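Local coordinates for protein FprA (Mycobacterium tuberculosis, PDB 1LQT) that transfers electrons between NADP(H) and ferredoxin by means of a bound FAD, and may supply electrons to P450 systems, at residues A[91-94]-A[99-102]; A[126-131]-A[160-165]; A[155-160]-A[209-214]; A[339-344]-A[354-359]. All coordinates share one frame; numbering follows the deposited sequence.

Contact 1: residues A[91-94]-A[99-102]; sequences GELS and AVIY
The phenol ring of Tyr102 is met from the same side of its plane by both Leu93 and Val100. CD1 of Leu93 approaches the hydroxyl, 3.8 Å from Tyr102 OH, and it does so from above the ring plane and not in line with the C-O bond. Further back along the ring, CG1 of Val100, two residues earlier in the same strand, lies above the plane near the rim, 3.5 Å from Tyr102 CE1. Leu93, Val100 and the ring thus form one small apolar cluster.

The other methyl of Val100 serves the helix directly. With CG1 anti to the backbone N (chi1 -173°), CG2 is turned to the helix, where it sits 3.9 Å from Leu93 CB and 3.7 Å from Leu93 O; the amide N of Ser94 is 4.0 Å from the same Val100 CG2. No hydrogen bond crosses between the two segments.

This is helix-on-sheet packing in a Rossmann-type domain: helix 90-96 belongs to the connection that brings the chain from strand 76-80 back across the sheet to strand 99-102, which runs parallel between strands 4-9 and 354-356. Val9, on the first of these neighbours, touches Leu93, Val100 and Tyr102 alike. Leu93 also packs on Val84, whose carbonyl oxygen is hydrogen-bonded to FAD, and Tyr102 touches Val84 as well, its side chain remaining about 7 Å from the cofactor. Trp409 of helix 402-413 packs on Leu93 too.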
# COMPACT_ATOMS: atom_id res chain seq x y z
N GLY A 91 2.22 -20.45 -14.90
CA GLY A 91 2.47 -21.25 -16.08
C GLY A 91 1.23 -21.62 -16.82
O GLY A 91 1.32 -22.00 -17.99
N GLU A 92 0.09 -21.58 -16.17
CA GLU A 92 -1.19 -21.83 -16.80
C GLU A 92 -1.67 -20.58 -17.52
O GLU A 92 -2.23 -20.65 -18.62
CB GLU A 92 -2.20 -22.30 -15.78
CG GLU A 92 -1.83 -23.62 -15.16
CD GLU A 92 -2.67 -24.02 -13.97
OE1 GLU A 92 -3.22 -23.15 -13.29
OE2 GLU A 92 -2.76 -25.25 -13.75
N LEU A 93 -1.52 -19.43 -16.87
CA LEU A 93 -1.90 -18.18 -17.51
C LEU A 93 -1.06 -17.93 -18.74
O LEU A 93 -1.56 -17.41 -19.74
CB LEU A 93 -1.74 -16.99 -16.54
CG LEU A 93 -2.73 -17.01 -15.39
CD1 LEU A 93 -2.37 -15.91 -14.39
CD2 LEU A 93 -4.15 -16.84 -15.88
N SER A 94 0.22 -18.27 -18.68
CA SER A 94 1.10 -17.99 -19.80
C SER A 94 0.75 -18.85 -21.03
O SER A 94 1.06 -18.45 -22.13
CB SER A 94 2.57 -18.14 -19.43
OG SER A 94 2.84 -19.48 -19.15
N ALA A 99 0.02 -12.52 -23.35
CA ALA A 99 0.95 -11.98 -22.36
C ALA A 99 0.21 -11.84 -21.05
O ALA A 99 -1.01 -11.75 -21.02
CB ALA A 99 1.50 -10.67 -22.80
N VAL A 100 0.99 -11.83 -19.96
CA VAL A 100 0.46 -11.72 -18.62
C VAL A 100 1.26 -10.63 -17.93
O VAL A 100 2.47 -10.62 -17.96
CB VAL A 100 0.61 -13.04 -17.85
CG1 VAL A 100 -0.11 -12.95 -16.51
CG2 VAL A 100 0.07 -14.25 -18.67
N ILE A 101 0.53 -9.71 -17.29
CA ILE A 101 1.14 -8.62 -16.52
C ILE A 101 0.86 -8.84 -15.05
O ILE A 101 -0.30 -8.90 -14.64
CB ILE A 101 0.60 -7.27 -16.95
CG1 ILE A 101 0.77 -7.02 -18.45
CG2 ILE A 101 1.25 -6.18 -16.15
CD1 ILE A 101 0.16 -5.75 -18.92
N TYR A 102 1.92 -8.97 -14.25
CA TYR A 102 1.81 -9.08 -12.81
C TYR A 102 1.86 -7.69 -12.20
O TYR A 102 2.85 -6.99 -12.33
CB TYR A 102 2.91 -10.01 -12.26
CG TYR A 102 2.57 -11.42 -12.63
CD1 TYR A 102 2.93 -11.95 -13.85
CD2 TYR A 102 1.81 -12.22 -11.79
CE1 TYR A 102 2.51 -13.19 -14.24
CE2 TYR A 102 1.40 -13.47 -12.16
CZ TYR A 102 1.74 -13.95 -13.40
OH TYR A 102 1.27 -15.19 -13.76

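Contact 2: residues A[126-131]-A[160-165]; sequences VDFVGW and LDVARI. With ODP (4-oxo-nicotinamide-adenine dinucleotide phosphate), chain I.
Phe128 and Val162 join two helices of the Rossmann-type NADP-binding part of the fold, helix 125-132 and helix 157-167, each of which follows a strand of the same parallel sheet. Along the second helix the first residue of note is Asp161, whose carboxylate reaches toward the nucleotide: OD1 comes within 3.5 Å of O99, the oxo group on the modified nicotinamide ring of ODP, a close approach with no hydrogen bond assigned.

Val162 carries the helix-helix contact. Its CG1 comes to 3.8 Å from Phe128 CD2; CG2 touches the same Phe128 CD2 at 4.1 Å and, more loosely, Val129 CG2 at 4.3 Å. Phe128 extends toward helix 157-167 because its CG is anti to the backbone N (chi1 -174°), and the ring meets the valine at a slant; the same ring makes an edge-to-face pair with Tyr132. Val129 touches FAD as well as Val162, which brings this packing close to the flavin cofactor.

Ala163 turns to the other side, onto strand 193-197. One turn of helix after Asp161, Arg164 comes back to it end-on, and both NH1 and NH2 reach the single atom OD1. NH1 uses the anti lone pair of Asp161 OD1 at 2.9 Å, whereas NH2 meets it from 58° above the carboxylate plane. With NE in a salt bridge to Asp56, the guanidinium is fixed in rotation between the two aspartates.

Ile165 leads with CB toward helix 125-132 and then bends aside onto Tyr132 and Leu186, leaving CG2 at 4.5 Å from Phe128 CE2.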
# COMPACT_ATOMS: atom_id res chain seq x y z
N VAL A 126 1.57 -2.55 7.63
CA VAL A 126 0.78 -3.31 6.66
C VAL A 126 -0.45 -3.92 7.36
O VAL A 126 -1.57 -3.86 6.86
CB VAL A 126 1.62 -4.43 6.03
CG1 VAL A 126 0.78 -5.24 5.07
CG2 VAL A 126 2.81 -3.83 5.29
N ASP A 127 -0.22 -4.58 8.49
CA ASP A 127 -1.29 -5.26 9.18
C ASP A 127 -2.24 -4.28 9.88
O ASP A 127 -3.42 -4.54 9.93
CB ASP A 127 -0.76 -6.27 10.19
CG ASP A 127 0.08 -7.34 9.56
OD1 ASP A 127 1.16 -7.02 8.96
OD2 ASP A 127 -0.24 -8.54 9.65
N PHE A 128 -1.73 -3.18 10.44
CA PHE A 128 -2.59 -2.21 11.09
C PHE A 128 -3.50 -1.50 10.10
O PHE A 128 -4.69 -1.37 10.33
CB PHE A 128 -1.73 -1.22 11.89
CG PHE A 128 -2.56 -0.26 12.70
CD1 PHE A 128 -3.34 -0.71 13.73
CD2 PHE A 128 -2.52 1.09 12.44
CE1 PHE A 128 -4.10 0.18 14.47
CE2 PHE A 128 -3.28 1.95 13.19
CZ PHE A 128 -4.07 1.49 14.18
N VAL A 129 -2.91 -1.03 9.01
CA VAL A 129 -3.63 -0.40 7.93
C VAL A 129 -4.65 -1.35 7.33
O VAL A 129 -5.81 -0.99 7.09
CB VAL A 129 -2.67 0.10 6.84
CG1 VAL A 129 -3.43 0.62 5.63
CG2 VAL A 129 -1.72 1.18 7.39
N GLY A 130 -4.22 -2.57 7.02
CA GLY A 130 -5.16 -3.52 6.48
C GLY A 130 -6.35 -3.71 7.40
O GLY A 130 -7.49 -3.80 6.97
N TRP A 131 -6.07 -3.79 8.70
CA TRP A 131 -7.12 -3.94 9.68
C TRP A 131 -8.06 -2.73 9.71
O TRP A 131 -9.28 -2.89 9.64
CB TRP A 131 -6.50 -4.23 11.04
CG TRP A 131 -7.47 -4.30 12.16
CD1 TRP A 131 -8.31 -5.32 12.48
CD2 TRP A 131 -7.66 -3.31 13.15
NE1 TRP A 131 -9.02 -5.02 13.62
CE2 TRP A 131 -8.63 -3.78 14.05
CE3 TRP A 131 -7.09 -2.07 13.39
CZ2 TRP A 131 -9.05 -3.04 15.16
CZ3 TRP A 131 -7.50 -1.34 14.48
CH2 TRP A 131 -8.46 -1.82 15.33
N LEU A 160 2.76 8.47 9.20
CA LEU A 160 1.81 9.53 9.53
C LEU A 160 0.39 9.01 9.52
O LEU A 160 -0.37 9.36 10.40
CB LEU A 160 1.94 10.68 8.56
CG LEU A 160 3.29 11.36 8.51
CD1 LEU A 160 3.27 12.51 7.50
CD2 LEU A 160 3.72 11.84 9.88
N ASP A 161 0.02 8.21 8.53
CA ASP A 161 -1.32 7.65 8.49
C ASP A 161 -1.60 6.88 9.79
O ASP A 161 -2.65 7.03 10.41
CB ASP A 161 -1.51 6.70 7.32
CG ASP A 161 -1.68 7.35 5.97
OD1 ASP A 161 -1.74 8.58 5.87
OD2 ASP A 161 -1.81 6.61 4.97
N VAL A 162 -0.67 6.02 10.20
CA VAL A 162 -0.87 5.23 11.40
C VAL A 162 -1.09 6.14 12.60
O VAL A 162 -2.01 5.94 13.39
CB VAL A 162 0.31 4.30 11.62
CG1 VAL A 162 0.27 3.64 12.96
CG2 VAL A 162 0.40 3.25 10.52
N ALA A 163 -0.24 7.15 12.73
CA ALA A 163 -0.33 8.03 13.88
C ALA A 163 -1.65 8.81 13.87
O ALA A 163 -2.28 8.99 14.90
CB ALA A 163 0.84 8.96 13.88
N ARG A 164 -2.07 9.27 12.69
CA ARG A 164 -3.35 9.97 12.58
C ARG A 164 -4.51 9.11 13.00
O ARG A 164 -5.40 9.55 13.71
CB ARG A 164 -3.64 10.45 11.17
CG ARG A 164 -2.85 11.60 10.68
CD ARG A 164 -3.54 12.43 9.53
NE ARG A 164 -4.14 11.52 8.57
CZ ARG A 164 -3.44 10.72 7.77
NH1 ARG A 164 -2.14 10.87 7.62
NH2 ARG A 164 -4.10 9.80 7.10
N ILE A 165 -4.54 7.88 12.52
CA ILE A 165 -5.67 7.03 12.87
C ILE A 165 -5.69 6.73 14.35
O ILE A 165 -6.76 6.70 14.97
CB ILE A 165 -5.68 5.78 11.98
CG1 ILE A 165 -5.88 6.18 10.49
CG2 ILE A 165 -6.70 4.81 12.47
CD1 ILE A 165 -7.04 7.03 10.18
O1X ODP I . 16.34 5.84 6.68
P2B ODP I . 15.28 5.53 5.68
O2X ODP I . 14.97 6.66 4.72
O3X ODP I . 15.52 4.23 4.94
O2B ODP I . 13.97 5.33 6.61
C2B ODP I . 12.80 4.65 6.15
C3B ODP I . 11.62 5.55 5.83
O3B ODP I . 11.53 6.60 6.78
C1B ODP I . 12.26 3.82 7.25
N9A ODP I . 12.98 2.63 7.60
C8A ODP I . 13.30 1.56 6.79
N7A ODP I . 13.92 0.60 7.46
C5A ODP I . 14.02 1.05 8.76
C4A ODP I . 13.44 2.32 8.84
N3A ODP I . 13.34 3.06 9.97
C2A ODP I . 13.88 2.47 11.05
N1A ODP I . 14.45 1.24 11.07
C6A ODP I . 14.52 0.51 9.92
N6A ODP I . 15.03 -0.73 10.01
O4B ODP I . 10.97 3.47 6.79
C4B ODP I . 10.45 4.59 6.05
C5B ODP I . 9.83 4.10 4.78
O5B ODP I . 9.18 5.19 4.17
PA ODP I . 8.64 5.04 2.68
O1A ODP I . 8.10 6.34 2.27
O2A ODP I . 9.64 4.40 1.81
O3 ODP I . 7.49 3.95 2.84
PN ODP I . 5.95 4.03 3.36
O1N ODP I . 5.81 5.00 4.47
O2N ODP I . 5.58 2.61 3.56
O5D ODP I . 5.19 4.65 2.13
C5D ODP I . 5.14 3.89 0.89
C4D ODP I . 4.81 4.84 -0.24
O4D ODP I . 3.44 5.23 -0.23
C1D ODP I . 3.35 6.65 -0.24
C2D ODP I . 4.64 7.12 0.29
O2D ODP I . 4.89 8.47 0.13
C3D ODP I . 5.63 6.12 -0.19
O3D ODP I . 6.04 6.50 -1.49
N1N ODP I . 2.13 7.12 0.32
C2N ODP I . 1.68 8.40 -0.07
C3N ODP I . 0.77 9.03 0.72
C7N ODP I . 0.39 10.43 0.21
N7N ODP I . -0.47 11.08 0.95
O7N ODP I . 0.94 10.84 -0.84
C4N ODP I . 0.27 8.51 1.92
O99 ODP I . -0.52 9.13 2.69
C5N ODP I . 0.78 7.19 2.32
C6N ODP I . 1.72 6.52 1.50

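Contact 3: residues A[155-160]-A[209-214]. With ODP (4-oxo-nicotinamide-adenine dinucleotide phosphate), chain I.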
# COMPACT_ATOMS: atom_id res chain seq x y z
N ASN A 155 9.75 6.99 8.98
CA ASN A 155 9.56 8.38 8.58
C ASN A 155 9.03 8.51 7.16
O ASN A 155 9.40 9.44 6.45
CB ASN A 155 10.86 9.19 8.75
CG ASN A 155 11.12 9.75 10.16
OD1 ASN A 155 12.14 10.42 10.29
ND2 ASN A 155 10.28 9.50 11.15
N GLY A 156 8.13 7.61 6.77
CA GLY A 156 7.38 7.77 5.55
C GLY A 156 5.95 8.18 5.83
O GLY A 156 5.50 8.23 6.98
N ASN A 157 5.21 8.46 4.77
CA ASN A 157 3.85 8.91 4.96
C ASN A 157 2.96 7.84 5.59
O ASN A 157 1.97 8.20 6.22
CB ASN A 157 3.25 9.38 3.63
CG ASN A 157 3.81 10.71 3.17
OD1 ASN A 157 4.15 11.57 3.96
ND2 ASN A 157 3.86 10.88 1.85
N VAL A 158 3.27 6.56 5.44
CA VAL A 158 2.42 5.58 6.10
C VAL A 158 2.53 5.72 7.62
O VAL A 158 1.58 5.50 8.35
CB VAL A 158 2.72 4.15 5.61
CG1 VAL A 158 1.91 3.13 6.40
CG2 VAL A 158 2.43 4.04 4.13
N ALA A 159 3.71 6.10 8.13
CA ALA A 159 3.85 6.34 9.56
C ALA A 159 2.91 7.44 10.03
O ALA A 159 2.33 7.36 11.10
CB ALA A 159 5.28 6.70 9.91
N LEU A 160 2.76 8.47 9.20
CA LEU A 160 1.81 9.53 9.53
C LEU A 160 0.39 9.01 9.52
O LEU A 160 -0.37 9.36 10.40
CB LEU A 160 1.94 10.68 8.56
CG LEU A 160 3.29 11.36 8.51
CD1 LEU A 160 3.27 12.51 7.50
CD2 LEU A 160 3.72 11.84 9.88
N THR A 209 4.87 17.10 2.09
CA THR A 209 4.55 18.29 2.86
C THR A 209 3.11 18.44 3.27
O THR A 209 2.82 18.78 4.41
CB THR A 209 5.01 19.52 2.09
OG1 THR A 209 6.35 19.35 1.59
CG2 THR A 209 5.00 20.75 2.99
N LEU A 210 2.18 18.19 2.35
CA LEU A 210 0.77 18.31 2.69
C LEU A 210 0.41 17.42 3.86
O LEU A 210 -0.31 17.80 4.78
CB LEU A 210 -0.09 18.01 1.47
CG LEU A 210 -1.59 17.99 1.76
CD1 LEU A 210 -2.11 19.33 2.18
CD2 LEU A 210 -2.30 17.52 0.50
N GLU A 211 0.97 16.22 3.85
CA GLU A 211 0.70 15.25 4.88
C GLU A 211 1.24 15.73 6.23
O GLU A 211 0.62 15.52 7.26
CB GLU A 211 1.27 13.91 4.45
CG GLU A 211 0.50 13.36 3.24
CD GLU A 211 0.70 14.09 1.88
OE1 GLU A 211 1.77 14.75 1.63
OE2 GLU A 211 -0.25 14.02 1.01
N LEU A 212 2.40 16.38 6.24
CA LEU A 212 2.87 16.98 7.48
C LEU A 212 1.99 18.15 7.91
O LEU A 212 1.71 18.30 9.09
CB LEU A 212 4.30 17.46 7.32
CG LEU A 212 5.39 16.39 7.28
CD1 LEU A 212 6.72 17.03 6.93
CD2 LEU A 212 5.44 15.68 8.64
N ARG A 213 1.54 18.96 6.97
CA ARG A 213 0.69 20.11 7.29
C ARG A 213 -0.63 19.70 7.90
O ARG A 213 -1.13 20.38 8.80
CB ARG A 213 0.44 20.96 6.06
CG ARG A 213 1.59 21.75 5.55
CD ARG A 213 1.18 22.73 4.43
NE ARG A 213 2.32 23.29 3.73
CZ ARG A 213 3.02 24.31 4.16
NH1 ARG A 213 2.69 24.92 5.30
NH2 ARG A 213 4.05 24.73 3.43
N GLU A 214 -1.20 18.62 7.38
CA GLU A 214 -2.50 18.13 7.83
C GLU A 214 -2.56 17.80 9.30
O GLU A 214 -3.63 17.82 9.89
CB GLU A 214 -2.90 16.82 7.12
CG GLU A 214 -3.13 16.88 5.66
CD GLU A 214 -3.50 15.53 5.08
OE1 GLU A 214 -3.19 14.41 5.67
OE2 GLU A 214 -4.05 15.60 3.99
O1X ODP I . 16.34 5.84 6.68
P2B ODP I . 15.28 5.53 5.68
O2X ODP I . 14.97 6.66 4.72
O3X ODP I . 15.52 4.23 4.94
O2B ODP I . 13.97 5.33 6.61
C2B ODP I . 12.80 4.65 6.15
C3B ODP I . 11.62 5.55 5.83
O3B ODP I . 11.53 6.60 6.78
C1B ODP I . 12.26 3.82 7.25
N9A ODP I . 12.98 2.63 7.60
C8A ODP I . 13.30 1.56 6.79
N7A ODP I . 13.92 0.60 7.46
C5A ODP I . 14.02 1.05 8.76
C4A ODP I . 13.44 2.32 8.84
N3A ODP I . 13.34 3.06 9.97
C2A ODP I . 13.88 2.47 11.05
N1A ODP I . 14.45 1.24 11.07
C6A ODP I . 14.52 0.51 9.92
N6A ODP I . 15.03 -0.73 10.01
O4B ODP I . 10.97 3.47 6.79
C4B ODP I . 10.45 4.59 6.05
C5B ODP I . 9.83 4.10 4.78
O5B ODP I . 9.18 5.19 4.17
PA ODP I . 8.64 5.04 2.68
O1A ODP I . 8.10 6.34 2.27
O2A ODP I . 9.64 4.40 1.81
O3 ODP I . 7.49 3.95 2.84
PN ODP I . 5.95 4.03 3.36
O1N ODP I . 5.81 5.00 4.47
O2N ODP I . 5.58 2.61 3.56
O5D ODP I . 5.19 4.65 2.13
C5D ODP I . 5.14 3.89 0.89
C4D ODP I . 4.81 4.84 -0.24
O4D ODP I . 3.44 5.23 -0.23
C1D ODP I . 3.35 6.65 -0.24
C2D ODP I . 4.64 7.12 0.29
O2D ODP I . 4.89 8.47 0.13
C3D ODP I . 5.63 6.12 -0.19
O3D ODP I . 6.04 6.50 -1.49
N1N ODP I . 2.13 7.12 0.32
C2N ODP I . 1.68 8.40 -0.07
C3N ODP I . 0.77 9.03 0.72
C7N ODP I . 0.39 10.43 0.21
N7N ODP I . -0.47 11.08 0.95
O7N ODP I . 0.94 10.84 -0.84
C4N ODP I . 0.27 8.51 1.92
O99 ODP I . -0.52 9.13 2.69
C5N ODP I . 0.78 7.19 2.32
C6N ODP I . 1.72 6.52 1.50
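Asn157 and Glu211 meet through the amide oxygen of one and the aliphatic stem of the other, Asn157 OD1 lying 3.7 Å from Glu211 CB. Their polar ends serve the nicotinamide half of ODP. In both residues CG is anti to the carbonyl carbon, but the glutamate then bends at chi2 (70°), which folds its carboxylate round to the carboxamide of the ligand. N7N of ODP donates to Glu211 OE2 at 2.9 Å.

The amide of Asn157 stands 46° from that carboxylate. Its ND2 makes a weak hydrogen bond to the ribose O2D of ODP, while its CB rests 3.5 Å from C4N of the nicotinamide ring. Thr208, just before helix 209-214, steadies both groups: its OG1 is hydrogen-bonded to Asn157 ND2 and to Glu211 OE1.

Asn155 and Gly156 lead into helix 157-167; Gly156 and Ala159, with Gly154 before them, fit a Rossmann-type GxGxxA pattern. Gly156, at the N-cap, brings its bare CA to 3.4 Å from the phosphate oxygen O1N of ODP. The amide of Val158 donates to that same O1N at 3.1 Å, so the N-terminal end of the helix, with its favourable dipole, probably helps to stabilise the diphosphate charge. Asn155 N holds the other ribose through O3B.

Behind this polar layer, Leu160 keeps chi2 at -179°, which carries CD1 out to touch both Glu211 CB, at 3.9 Å, and Leu212 CD2, at 4.0 Å. Leu160 also packs on Ile196 of strand 193-197, and Leu212 on Asn248 of helix 243-256, so helix 209-214 lies between helices 157-167 and 243-256.

Contact 4: residues A[339-344]-A[354-359]; sequences GTIPNV and EYVVGW. With FAD (flavin-adenine dinucleotide), chain H.
Val356 divides its two methyls between Ile341 and Asn343, packing a mostly irregular segment against the edge strand 354-356 of the Rossmann-type FAD-binding sheet. The touching parts run roughly antiparallel, at 147°, without any direct hydrogen bond between them. CG1 of Val356 points to the isoleucine, 3.8 Å from Ile341 CD1, and the two side chains pass at a slant. CG2 faces the asparagine, 3.6 Å from Asn343 CB and equally close to Asn343 CG, with ND2 at 3.7 Å.

The amide of Asn343, in the conformer described here, one of two, is turned back along its own segment: Asn343 ND2 donates to Ile341 O at 3.0 Å, almost straight and in the amide plane, while OD1 takes the amide of Gly346.

Upstream, Gly339 and Thr340 form a G1 beta bulge opposite Asp335. A water lies 2.8 Å from both Gly339 O and Trp359 O and can link the two segments there.

The indole of Trp359 leads away to the cofactor, with FAD C5' over one face, displaced toward the rim. Gly358 precedes it as the N-cap of helix 359-362, and Trp359 N donates to the FAD phosphate oxygen O2P at 2.8 Å.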
# COMPACT_ATOMS: atom_id res chain seq x y z
N GLY A 339 12.48 -7.63 -2.52
CA GLY A 339 11.08 -8.01 -2.60
C GLY A 339 10.39 -7.61 -3.91
O GLY A 339 9.19 -7.30 -3.92
N THR A 340 11.16 -7.64 -5.00
CA THR A 340 10.65 -7.36 -6.33
C THR A 340 10.92 -8.53 -7.26
O THR A 340 11.73 -9.38 -6.98
CB THR A 340 11.23 -6.08 -6.94
OG1 THR A 340 12.63 -6.23 -7.18
CG2 THR A 340 11.04 -4.87 -6.05
N ILE A 341 10.20 -8.55 -8.37
CA ILE A 341 10.43 -9.50 -9.44
C ILE A 341 11.44 -8.91 -10.44
O ILE A 341 11.24 -7.84 -10.96
CB ILE A 341 9.10 -9.84 -10.14
CG1 ILE A 341 8.17 -10.57 -9.18
CG2 ILE A 341 9.38 -10.70 -11.37
CD1 ILE A 341 6.78 -10.83 -9.73
N PRO A 342 12.55 -9.60 -10.69
CA PRO A 342 13.56 -9.05 -11.59
C PRO A 342 13.02 -8.96 -13.00
O PRO A 342 12.29 -9.87 -13.45
CB PRO A 342 14.71 -10.03 -11.50
CG PRO A 342 14.05 -11.30 -11.21
CD PRO A 342 12.90 -10.92 -10.20
N ASN A 343 13.32 -7.86 -13.66
CA ASN A 343 12.76 -7.58 -14.98
C ASN A 343 13.66 -6.60 -15.77
O ASN A 343 14.63 -6.14 -15.22
CB ASN A 343 11.36 -7.00 -14.79
CG ASN A 343 11.41 -5.63 -14.19
OD1 ASN A 343 11.33 -4.63 -14.92
ND2 ASN A 343 11.48 -5.55 -12.84
N VAL A 344 13.35 -6.32 -17.04
CA VAL A 344 14.05 -5.36 -17.90
C VAL A 344 12.98 -4.64 -18.70
O VAL A 344 12.30 -5.26 -19.49
CB VAL A 344 15.04 -6.05 -18.89
CG1 VAL A 344 15.72 -5.04 -19.79
CG2 VAL A 344 16.05 -6.88 -18.18
N GLU A 354 5.72 -12.60 -19.94
CA GLU A 354 5.23 -12.19 -18.63
C GLU A 354 5.96 -10.92 -18.24
O GLU A 354 7.16 -10.79 -18.44
CB GLU A 354 5.44 -13.30 -17.62
CG GLU A 354 4.74 -14.60 -17.99
CD GLU A 354 5.32 -15.79 -17.25
OE1 GLU A 354 6.51 -16.09 -17.48
OE2 GLU A 354 4.62 -16.42 -16.45
N TYR A 355 5.22 -10.02 -17.59
CA TYR A 355 5.65 -8.68 -17.31
C TYR A 355 5.26 -8.30 -15.90
O TYR A 355 4.45 -8.97 -15.26
CB TYR A 355 4.99 -7.70 -18.32
CG TYR A 355 5.40 -8.00 -19.74
CD1 TYR A 355 4.76 -8.98 -20.48
CD2 TYR A 355 6.46 -7.31 -20.32
CE1 TYR A 355 5.18 -9.29 -21.76
CE2 TYR A 355 6.89 -7.64 -21.60
CZ TYR A 355 6.25 -8.62 -22.31
OH TYR A 355 6.68 -8.93 -23.59
N VAL A 356 5.81 -7.20 -15.44
CA VAL A 356 5.48 -6.61 -14.16
C VAL A 356 5.28 -5.11 -14.30
O VAL A 356 5.90 -4.46 -15.13
CB VAL A 356 6.56 -6.88 -13.09
CG1 VAL A 356 6.45 -8.29 -12.57
CG2 VAL A 356 7.97 -6.59 -13.59
N VAL A 357 4.40 -4.57 -13.46
CA VAL A 357 4.18 -3.15 -13.30
C VAL A 357 3.99 -2.87 -11.82
O VAL A 357 3.66 -3.75 -11.05
CB VAL A 357 2.94 -2.63 -14.10
CG1 VAL A 357 3.19 -2.78 -15.61
CG2 VAL A 357 1.70 -3.36 -13.66
N GLY A 358 4.14 -1.61 -11.45
CA GLY A 358 3.81 -1.17 -10.11
C GLY A 358 4.86 -1.53 -9.09
O GLY A 358 6.03 -1.75 -9.40
N TRP A 359 4.43 -1.58 -7.85
CA TRP A 359 5.33 -1.84 -6.74
C TRP A 359 6.06 -3.18 -6.80
O TRP A 359 7.15 -3.27 -6.27
CB TRP A 359 4.57 -1.66 -5.42
CG TRP A 359 4.33 -0.23 -5.08
CD1 TRP A 359 4.53 0.85 -5.86
CD2 TRP A 359 3.91 0.27 -3.81
NE1 TRP A 359 4.27 2.01 -5.17
CE2 TRP A 359 3.91 1.67 -3.89
CE3 TRP A 359 3.57 -0.34 -2.60
CZ2 TRP A 359 3.60 2.46 -2.81
CZ3 TRP A 359 3.28 0.48 -1.50
CH2 TRP A 359 3.31 1.86 -1.63
PA FAD H . -1.57 -2.34 -5.18
O1A FAD H . -1.08 -2.93 -3.92
O2A FAD H . -2.38 -1.10 -5.16
O5B FAD H . -2.44 -3.44 -5.96
C5B FAD H . -2.00 -4.81 -5.99
C4B FAD H . -3.25 -5.65 -6.25
O4B FAD H . -2.80 -6.96 -6.58
C3B FAD H . -4.17 -5.78 -5.03
O3B FAD H . -5.52 -5.54 -5.36
C2B FAD H . -3.92 -7.19 -4.57
O2B FAD H . -4.95 -7.80 -3.84
C1B FAD H . -3.62 -7.90 -5.90
N9A FAD H . -2.88 -9.14 -5.78
C8A FAD H . -1.74 -9.34 -5.05
N7A FAD H . -1.29 -10.59 -5.16
C5A FAD H . -2.21 -11.23 -5.97
C6A FAD H . -2.27 -12.55 -6.42
N6A FAD H . -1.36 -13.47 -6.16
N1A FAD H . -3.32 -12.86 -7.23
C2A FAD H . -4.23 -11.90 -7.56
N3A FAD H . -4.22 -10.63 -7.16
C4A FAD H . -3.19 -10.34 -6.37
N1 FAD H . -0.70 7.09 -2.91
C2 FAD H . -1.29 8.30 -3.13
O2 FAD H . -1.20 8.86 -4.21
N3 FAD H . -1.98 8.91 -2.09
C4 FAD H . -2.19 8.33 -0.87
O4 FAD H . -2.85 8.91 0.01
C4X FAD H . -1.62 7.06 -0.67
N5 FAD H . -1.80 6.40 0.52
C5X FAD H . -1.21 5.18 0.72
C6 FAD H . -1.36 4.53 1.91
C7 FAD H . -0.72 3.33 2.19
C7M FAD H . -0.93 2.64 3.51
C8 FAD H . 0.07 2.76 1.18
C8M FAD H . 0.81 1.47 1.43
C9 FAD H . 0.22 3.40 -0.05
C9A FAD H . -0.42 4.61 -0.30
N10 FAD H . -0.27 5.27 -1.52
C10 FAD H . -0.88 6.48 -1.72
C1' FAD H . 0.52 4.69 -2.65
C2' FAD H . -0.36 3.80 -3.53
O2' FAD H . -1.12 2.96 -2.69
C3' FAD H . 0.53 2.96 -4.46
O3' FAD H . 1.28 3.80 -5.34
C4' FAD H . -0.22 2.03 -5.42
O4' FAD H . -1.40 1.51 -4.83
C5' FAD H . 0.68 0.89 -5.87
O5' FAD H . -0.05 0.22 -6.91
P FAD H . 0.17 -1.29 -7.35
O1P FAD H . -0.78 -1.48 -8.46
O2P FAD H . 1.61 -1.63 -7.59
O3P FAD H . -0.23 -2.17 -6.09
O HOH W 1 7.79 -4.87 -4.02

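The four contacts fall into two pairs, one for each nucleotide-binding part of the protein. Contacts 1 and 4 meet through the FAD-side sheet, where strands 99-102 and 354-356 are neighbours: Tyr102 N lies 2.7 Å from Tyr355 O, and Val100 O 2.8 Å from Tyr355 N, probable hydrogen bonds. Contacts 2 and 3 share Leu160 and helix 157-167, and both touch ODP. The centres of contacts 1 and 3 are 37 Å apart, on opposite sides of the chain's centre. Contact 4 reaches toward the other pair with its ligand end, its nearest atoms about 6 Å from contact 3 and about 8 Å from contact 2; Trp359 touches FAD and ODP alike.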